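Long-range contacts in SusD homolog (Bacteroides thetaiotaomicron VPI-5482, PDB 3FDH), which probably binds glycans at the outer membrane for uptake, as characterised SusD-type lipoproteins do: residues F127-C132 with M151-E156; M339-E344 with I418-A423. All coordinates share one frame; numbering follows the deposited sequence.

Contact 1: F127-C132 with M151-E156; sequences FGDAPC and MDTQQE
Ala130 and Asp152 form an antiparallel hydrogen-bonded pair: Ala130 N donates to Asp152 O at 2.9 Å, and Asp152 N returns a bond to Ala130 O at 2.8 Å. Next to this pair, Asp129 CG stands beside its backbone N, anti to the carbonyl carbon (chi1 -71°), which brings OD1 to the amide of Gln154; Gln154 N lies 2.9 Å from Asp129 OD1, above the carboxylate plane (59° out of it). That amide belongs to the first turn of helix 154-171, so Asp129 ties the loop to the helix start. An alanine in place of Asp129 would probably leave the Gln154 amide without this acceptor. Thr153 and Glu156 form a capping box there. Asp152 OD1 forms a salt bridge with Lys150 and accepts from a water that itself accepts from Cys132 N, while Asp152 OD2 accepts from Ser133 N and Gln160. Tyr466 OH bonds Asp129 O, Tyr83 OH bonds Pro131 O, and Gln154 NE2 bonds Ala124 O. The CG of Met151, a selenomethionine, packs on Pro131 CD at 3.6 Å. This small two-stranded ladder links the end of helix 106-127 to the start of helix 154-171, with Val477 of helix 475-481 against Pro131 and Met151.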
loop_
_atom_site.group_PDB
_atom_site.type_symbol
_atom_site.label_atom_id
_atom_site.label_comp_id
_atom_site.label_asym_id
_atom_site.label_seq_id
_atom_site.Cartn_x
_atom_site.Cartn_y
_atom_site.Cartn_z
ATOM N N PHE A 127 -7.189 4.805 10.543
ATOM C CA PHE A 127 -8.122 5.531 11.372
ATOM C C PHE A 127 -7.772 5.629 12.838
ATOM O O PHE A 127 -8.303 6.474 13.545
ATOM C CB PHE A 127 -9.537 4.957 11.171
ATOM C CG PHE A 127 -9.977 5.035 9.758
ATOM C CD1 PHE A 127 -10.532 6.183 9.272
ATOM C CD2 PHE A 127 -9.822 3.955 8.910
ATOM C CE1 PHE A 127 -10.925 6.269 7.965
ATOM C CE2 PHE A 127 -10.196 4.032 7.600
ATOM C CZ PHE A 127 -10.740 5.187 7.115
ATOM N N GLY A 128 -6.834 4.802 13.265
ATOM C CA GLY A 128 -6.387 4.777 14.659
ATOM C C GLY A 128 -7.300 3.913 15.473
ATOM O O GLY A 128 -7.679 2.815 15.058
ATOM N N ASP A 129 -7.649 4.446 16.638
ATOM C CA ASP A 129 -8.609 3.808 17.530
ATOM C C ASP A 129 -9.922 3.755 16.772
ATOM O O ASP A 129 -10.326 4.744 16.129
ATOM C CB ASP A 129 -8.821 4.594 18.797
ATOM C CG ASP A 129 -7.624 4.539 19.739
ATOM O OD1 ASP A 129 -6.507 4.136 19.346
ATOM O OD2 ASP A 129 -7.834 4.925 20.885
ATOM N N ALA A 130 -10.632 2.640 16.916
ATOM C CA ALA A 130 -11.813 2.415 16.090
ATOM C C ALA A 130 -12.549 1.133 16.478
ATOM O O ALA A 130 -11.971 0.258 17.134
ATOM C CB ALA A 130 -11.338 2.314 14.574
ATOM N N PRO A 131 -13.847 1.033 16.127
ATOM C CA PRO A 131 -14.547 -0.206 16.447
ATOM C C PRO A 131 -13.901 -1.371 15.745
ATOM O O PRO A 131 -13.391 -1.227 14.630
ATOM C CB PRO A 131 -15.970 0.032 15.916
ATOM C CG PRO A 131 -16.135 1.551 15.897
ATOM C CD PRO A 131 -14.748 2.106 15.653
ATOM N N CYS A 132 -13.887 -2.510 16.416
ATOM C CA CYS A 132 -13.332 -3.723 15.809
ATOM C C CYS A 132 -13.873 -4.991 16.468
ATOM O O CYS A 132 -14.649 -5.739 15.886
ATOM C CB CYS A 132 -11.812 -3.682 15.899
ATOM S SG CYS A 132 -10.977 -5.024 15.024
HETATM N N MSE A 151 -15.226 1.682 20.637
HETATM C CA MSE A 151 -13.979 1.860 19.956
HETATM C C MSE A 151 -12.896 1.086 20.718
HETATM O O MSE A 151 -12.830 1.085 21.935
HETATM C CB MSE A 151 -13.660 3.337 19.778
HETATM C CG MSE A 151 -14.512 4.042 18.665
HETATM SE SE MSE A 151 -14.081 5.836 18.859
HETATM C CE MSE A 151 -12.437 5.794 17.802
ATOM N N ASP A 152 -12.126 0.327 19.963
ATOM C CA ASP A 152 -10.972 -0.411 20.487
ATOM C C ASP A 152 -9.797 0.521 20.289
ATOM O O ASP A 152 -9.785 1.339 19.359
ATOM C CB ASP A 152 -10.640 -1.660 19.647
ATOM C CG ASP A 152 -11.627 -2.801 19.829
ATOM O OD1 ASP A 152 -12.599 -2.668 20.606
ATOM O OD2 ASP A 152 -11.410 -3.831 19.159
ATOM N N THR A 153 -8.797 0.389 21.145
ATOM C CA THR A 153 -7.574 1.159 20.967
ATOM C C THR A 153 -6.853 0.517 19.822
ATOM O O THR A 153 -7.070 -0.655 19.522
ATOM C CB THR A 153 -6.638 1.126 22.176
ATOM O OG1 THR A 153 -6.172 -0.219 22.391
ATOM C CG2 THR A 153 -7.334 1.696 23.417
ATOM N N GLN A 154 -5.980 1.290 19.195
ATOM C CA GLN A 154 -5.220 0.782 18.057
ATOM C C GLN A 154 -4.377 -0.393 18.520
ATOM O O GLN A 154 -4.145 -1.369 17.781
ATOM C CB GLN A 154 -4.319 1.867 17.463
ATOM C CG GLN A 154 -3.792 1.531 16.087
ATOM C CD GLN A 154 -2.630 2.347 15.710
ATOM O OE1 GLN A 154 -1.683 2.496 16.493
ATOM N NE2 GLN A 154 -2.647 2.870 14.467
ATOM N N GLN A 155 -3.934 -0.312 19.766
ATOM C CA GLN A 155 -3.115 -1.384 20.326
ATOM C C GLN A 155 -3.958 -2.666 20.435
ATOM O O GLN A 155 -3.500 -3.748 20.092
ATOM C CB GLN A 155 -2.492 -0.998 21.662
ATOM C CG GLN A 155 -1.568 -2.066 22.230
ATOM C CD GLN A 155 -1.031 -1.684 23.621
ATOM O OE1 GLN A 155 -1.543 -0.765 24.277
ATOM N NE2 GLN A 155 -0.007 -2.398 24.072
ATOM N N GLU A 156 -5.199 -2.516 20.872
ATOM C CA GLU A 156 -6.109 -3.648 20.975
ATOM C C GLU A 156 -6.376 -4.262 19.616
ATOM O O GLU A 156 -6.504 -5.467 19.487
ATOM C CB GLU A 156 -7.429 -3.255 21.632
ATOM C CG GLU A 156 -7.275 -3.082 23.108
ATOM C CD GLU A 156 -8.454 -2.440 23.787
ATOM O OE1 GLU A 156 -9.260 -1.747 23.129
ATOM O OE2 GLU A 156 -8.529 -2.594 25.014
HETATM O O HOH W 1 -14.988 -2.706 19.188
#

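Contact 2: M339-E344 with I418-A423; sequences MFLKAE and IQKYLA
The aromatic side chain of Phe340 leaves helix 335-348 with CG anti to its carbonyl carbon (chi1 -79°), directed at helix 412-423, while Lys420 holds CG anti to its own backbone N and runs extended back past the phenylalanine, so the ring and the lysine chain pass one another heading opposite ways. The ring comes to lie flat against the backbone of the other helix: Lys420 CA sits over one face, 3.5 Å from the Phe340 ring centroid and 6° off its normal, a CH-pi contact. Beyond this, the CE1 corner of the ring reaches the preceding residue, Phe340 CE1 lying 3.6 Å from Gln419 CB. On its other flank Phe340 CE2 packs on the methyl of Ala423, 3.4 Å from Ala423 CB. Alongside, the methylenes of Lys420 line the root of the phenylalanine, Lys420 CG lying 3.6 Å from Phe340 CB.

The extended lysine carries its ammonium to the polar border of this apolar patch. There Lys420 NZ donates to a water at 3.0 Å, and the water donates in turn to Glu344 OE1 and, weakly, to Phe340 O. Lys420 NZ and Glu344 OE1 are themselves 4.5 Å apart, too far for a salt bridge; the shared water bridges the two groups. Each has a direct partner elsewhere: Lys420 pairs with Asp437, and Glu344 OE2 with Arg348 and Arg440. With Asp437 beside the lysine and two arginines beside the glutamate, both are likely to stay charged though buried.

The axes of the segments 339-344 and 418-423 run antiparallel, 172° between their directions, and come within 10.3 Å. Leu357 and Ala360 of helix 354-379 also touch Phe340, Asp437 and Arg440 come from helix 431-443, and helix 265-274 meets Gln419 and Leu422.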
loop_
_atom_site.group_PDB
_atom_site.type_symbol
_atom_site.label_atom_id
_atom_site.label_comp_id
_atom_site.label_asym_id
_atom_site.label_seq_id
_atom_site.Cartn_x
_atom_site.Cartn_y
_atom_site.Cartn_z
HETATM N N MSE A 339 11.743 -7.442 1.269
HETATM C CA MSE A 339 13.220 -7.314 1.254
HETATM C C MSE A 339 13.661 -6.003 1.863
HETATM O O MSE A 339 14.763 -5.914 2.420
HETATM C CB MSE A 339 13.806 -7.497 -0.157
HETATM C CG MSE A 339 13.611 -8.923 -0.733
HETATM SE SE MSE A 339 14.391 -10.327 0.368
HETATM C CE MSE A 339 12.993 -10.838 1.434
ATOM N N PHE A 340 12.788 -5.004 1.763
ATOM C CA PHE A 340 13.028 -3.689 2.366
ATOM C C PHE A 340 12.843 -3.777 3.871
ATOM O O PHE A 340 13.481 -3.055 4.652
ATOM C CB PHE A 340 12.154 -2.591 1.763
ATOM C CG PHE A 340 12.638 -2.080 0.434
ATOM C CD1 PHE A 340 13.843 -1.369 0.340
ATOM C CD2 PHE A 340 11.891 -2.267 -0.711
ATOM C CE1 PHE A 340 14.319 -0.906 -0.877
ATOM C CE2 PHE A 340 12.371 -1.810 -1.936
ATOM C CZ PHE A 340 13.586 -1.099 -2.004
ATOM N N LEU A 341 11.977 -4.689 4.285
ATOM C CA LEU A 341 11.774 -4.915 5.714
ATOM C C LEU A 341 12.994 -5.588 6.265
ATOM O O LEU A 341 13.497 -5.277 7.347
ATOM C CB LEU A 341 10.512 -5.729 5.993
ATOM C CG LEU A 341 9.192 -4.967 5.969
ATOM C CD1 LEU A 341 7.967 -5.888 5.829
ATOM C CD2 LEU A 341 9.143 -4.113 7.220
ATOM N N LYS A 342 13.482 -6.539 5.503
ATOM C CA LYS A 342 14.683 -7.310 5.893
ATOM C C LYS A 342 15.889 -6.368 6.019
ATOM O O LYS A 342 16.639 -6.383 6.987
ATOM C CB LYS A 342 14.998 -8.330 4.829
ATOM C CG LYS A 342 16.171 -9.284 5.187
ATOM C CD LYS A 342 16.349 -10.385 4.170
ATOM C CE LYS A 342 17.562 -11.219 4.509
ATOM N NZ LYS A 342 17.766 -12.395 3.596
ATOM N N ALA A 343 16.045 -5.542 5.005
ATOM C CA ALA A 343 17.111 -4.519 4.975
ATOM C C ALA A 343 16.972 -3.518 6.135
ATOM O O ALA A 343 17.959 -3.166 6.796
ATOM C CB ALA A 343 17.125 -3.785 3.599
ATOM N N GLU A 344 15.759 -3.072 6.387
ATOM C CA GLU A 344 15.532 -2.097 7.454
ATOM C C GLU A 344 15.897 -2.733 8.817
ATOM O O GLU A 344 16.504 -2.119 9.714
ATOM C CB GLU A 344 14.091 -1.621 7.510
ATOM C CG GLU A 344 13.905 -0.630 8.627
ATOM C CD GLU A 344 12.534 -0.123 8.766
ATOM O OE1 GLU A 344 11.633 -0.607 7.998
ATOM O OE2 GLU A 344 12.398 0.825 9.597
ATOM N N ILE A 418 14.701 5.438 1.653
ATOM C CA ILE A 418 14.529 6.214 0.392
ATOM C C ILE A 418 14.234 5.237 -0.751
ATOM O O ILE A 418 13.331 5.445 -1.567
ATOM C CB ILE A 418 15.740 7.107 0.050
ATOM C CG1 ILE A 418 15.821 8.269 1.061
ATOM C CG2 ILE A 418 15.570 7.669 -1.346
ATOM C CD1 ILE A 418 17.112 9.167 0.986
ATOM N N GLN A 419 14.993 4.157 -0.787
ATOM C CA GLN A 419 14.824 3.142 -1.804
ATOM C C GLN A 419 13.487 2.418 -1.678
ATOM O O GLN A 419 12.851 2.095 -2.688
ATOM C CB GLN A 419 16.028 2.150 -1.859
ATOM C CG GLN A 419 17.334 2.794 -2.382
ATOM C CD GLN A 419 17.186 3.422 -3.788
ATOM O OE1 GLN A 419 16.542 2.853 -4.677
ATOM N NE2 GLN A 419 17.795 4.586 -3.987
ATOM N N LYS A 420 13.017 2.215 -0.447
ATOM C CA LYS A 420 11.746 1.546 -0.237
ATOM C C LYS A 420 10.695 2.449 -0.841
ATOM O O LYS A 420 9.822 2.027 -1.563
ATOM C CB LYS A 420 11.490 1.301 1.267
ATOM C CG LYS A 420 10.268 0.490 1.564
ATOM C CD LYS A 420 10.074 0.201 3.039
ATOM C CE LYS A 420 9.059 -0.904 3.305
ATOM N NZ LYS A 420 8.560 -0.840 4.764
ATOM N N TYR A 421 10.790 3.716 -0.477
ATOM C CA TYR A 421 9.909 4.784 -0.998
ATOM C C TYR A 421 9.852 4.817 -2.526
ATOM O O TYR A 421 8.760 4.728 -3.096
ATOM C CB TYR A 421 10.252 6.159 -0.391
ATOM C CG TYR A 421 9.462 7.289 -1.008
ATOM C CD1 TYR A 421 9.959 7.967 -2.119
ATOM C CD2 TYR A 421 8.259 7.722 -0.466
ATOM C CE1 TYR A 421 9.248 8.969 -2.739
ATOM C CE2 TYR A 421 7.539 8.741 -1.069
ATOM C CZ TYR A 421 8.025 9.380 -2.188
ATOM O OH TYR A 421 7.306 10.426 -2.798
ATOM N N LEU A 422 11.010 4.768 -3.204
ATOM C CA LEU A 422 11.046 4.813 -4.665
ATOM C C LEU A 422 10.509 3.541 -5.326
ATOM O O LEU A 422 9.871 3.600 -6.386
ATOM C CB LEU A 422 12.483 5.094 -5.172
ATOM C CG LEU A 422 12.964 6.499 -4.763
ATOM C CD1 LEU A 422 14.430 6.638 -5.226
ATOM C CD2 LEU A 422 12.107 7.604 -5.398
ATOM N N ALA A 423 10.753 2.398 -4.684
ATOM C CA ALA A 423 10.249 1.097 -5.189
ATOM C C ALA A 423 8.743 0.925 -5.151
ATOM O O ALA A 423 8.144 0.234 -5.950
ATOM C CB ALA A 423 10.869 -0.053 -4.414
HETATM O O HOH W 2 11.343 -1.515 5.563
#

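How the contacts relate
Contact 1 is completed earlier in the sequence than contact 2, and both belong to the SusD-like region of the chain. Their centres lie 28 Å apart and their nearest atoms about 15 Å apart, so neither touches the other, and they share no helix or strand. Contact 1, 20 Å from the centre of the chain, uses a short two-stranded pairing to join two helices across a connection that is partly unmodelled. Contact 2, at 13 Å, joins two helices directly, across a largely helical intervening sequence. The two thus tie together separate regions of a mainly helical protein, one through backbone pairing and the other through an aromatic side chain laid on a neighbouring helix.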